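Local coordinates for membrane protein implicated in regulation of membrane protease activity (Corynebacterium glutamicum ATCC 13032, PDB 3CP0) that is of unknown function but probably takes part, through a soluble NfeD-like domain, in regulating membrane protease activity, at residues A29-L32 / E33-A37. Sequence-based numbering, arbitrary orientation. Where two conformers were deposited one is given.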
loop_
_atom_site.group_PDB
_atom_site.type_symbol
_atom_site.label_atom_id
_atom_site.label_comp_id
_atom_site.label_asym_id
_atom_site.label_seq_id
_atom_site.Cartn_x
_atom_site.Cartn_y
_atom_site.Cartn_z
ATOM N N ALA A 29 -0.899 -4.542 4.733
ATOM C CA ALA A 29 -0.580 -3.234 5.334
ATOM C C ALA A 29 -1.890 -2.559 5.720
ATOM O O ALA A 29 -2.926 -2.778 5.076
ATOM C CB ALA A 29 0.192 -2.373 4.329
ATOM N N GLU A 30 -1.781 -1.648 6.662
ATOM C CA GLU A 30 -2.958 -0.941 7.148
ATOM C C GLU A 30 -2.930 0.490 6.622
ATOM O O GLU A 30 -1.885 1.187 6.680
ATOM C CB GLU A 30 -2.923 -0.973 8.670
ATOM C CG GLU A 30 -4.073 -0.268 9.253
ATOM C CD GLU A 30 -4.150 -0.374 10.806
ATOM O OE1 GLU A 30 -3.278 -1.018 11.467
ATOM O OE2 GLU A 30 -5.109 0.193 11.345
ATOM N N VAL A 31 -4.037 0.908 6.011
ATOM C CA VAL A 31 -4.064 2.249 5.398
ATOM C C VAL A 31 -4.108 3.326 6.490
ATOM O O VAL A 31 -4.967 3.289 7.385
ATOM C CB VAL A 31 -5.239 2.428 4.431
ATOM C CG1 VAL A 31 -5.267 3.887 3.934
ATOM C CG2 VAL A 31 -5.152 1.402 3.214
ATOM N N LEU A 32 -3.140 4.248 6.453
ATOM C CA LEU A 32 -3.120 5.380 7.396
ATOM C C LEU A 32 -3.648 6.666 6.811
ATOM O O LEU A 32 -4.226 7.483 7.558
ATOM C CB LEU A 32 -1.689 5.672 7.914
ATOM C CG LEU A 32 -0.975 4.487 8.548
ATOM C CD1 LEU A 32 0.421 4.891 8.963
ATOM C CD2 LEU A 32 -1.762 3.928 9.748
ATOM N N GLU A 33 -3.347 6.922 5.540
ATOM C CA GLU A 33 -3.982 8.020 4.810
ATOM C C GLU A 33 -4.460 7.435 3.499
ATOM O O GLU A 33 -3.759 6.606 2.883
ATOM C CB GLU A 33 -2.999 9.154 4.552
ATOM C CG GLU A 33 -2.170 9.565 5.750
ATOM C CD GLU A 33 -2.915 10.429 6.764
ATOM O OE1 GLU A 33 -4.126 10.739 6.579
ATOM O OE2 GLU A 33 -2.263 10.809 7.765
ATOM N N ASP A 34 -5.645 7.868 3.074
ATOM C CA ASP A 34 -6.365 7.246 1.938
ATOM C C ASP A 34 -5.450 7.040 0.739
ATOM O O ASP A 34 -4.748 8.003 0.329
ATOM C CB ASP A 34 -7.529 8.122 1.461
ATOM C CG ASP A 34 -8.666 8.228 2.452
ATOM O OD1 ASP A 34 -8.573 7.762 3.618
ATOM O OD2 ASP A 34 -9.703 8.836 2.028
ATOM N N VAL A 35 -5.474 5.825 0.206
ATOM C CA VAL A 35 -4.588 5.423 -0.893
ATOM C C VAL A 35 -5.327 5.429 -2.209
ATOM O O VAL A 35 -6.303 4.695 -2.381
ATOM C CB VAL A 35 -4.008 4.005 -0.676
ATOM C CG1 VAL A 35 -3.151 3.567 -1.886
ATOM C CG2 VAL A 35 -3.198 3.956 0.610
ATOM N N GLY A 36 -4.848 6.202 -3.164
ATOM C CA GLY A 36 -5.481 6.266 -4.472
ATOM C C GLY A 36 -4.428 6.384 -5.553
ATOM O O GLY A 36 -3.389 5.713 -5.509
ATOM N N ALA A 37 -4.754 7.187 -6.573
ATOM C CA ALA A 37 -3.915 7.231 -7.775
ATOM C C ALA A 37 -2.506 7.729 -7.517
ATOM O O ALA A 37 -1.559 7.156 -8.072
ATOM C CB ALA A 37 -4.570 8.091 -8.869
#
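Val31 reaches forward along its own chain: CG1 lies 3.3 Å from the carbonyl O of Glu33 and 3.9 Å from CG2 of Val35. The first torsion explains this, since CG1 stands opposite the backbone N (chi1 175°), beside the carbonyl carbon, on the side to which the chain bends. Val35 answers mainly with CG2, which also comes within 4.1 Å of Val31 CG2; the two isopropyl groups meet at a slant across the bend, both buried. Val66 and Phe60 pack against Val31, while Val42 and Ala51 pack against Val35, so the pair belongs to the interior of the OB-like domain.

The corner itself is at Leu32, where psi of -38° breaks the extended course of strand 28-31. Leu32 and Glu33 both face Gln41 of strand 41-44, which defines a classic beta bulge, and Leu32 shares a backbone hydrogen bond with Gln41. The end of the Leu32 side chain leads away, to Ile48 and Arg43; its CB lies 3.2 Å from Glu33 N, as adjacent residues require. Glu33 points outward in two modelled conformers, so its carboxylate position carries little weight and the group may be mobile.

Side-chain contact round the bend is thus van der Waals, a methyl against a backbone carbonyl oxygen plus one valine-valine contact, with the acidic Glu33 on the exposed outer side.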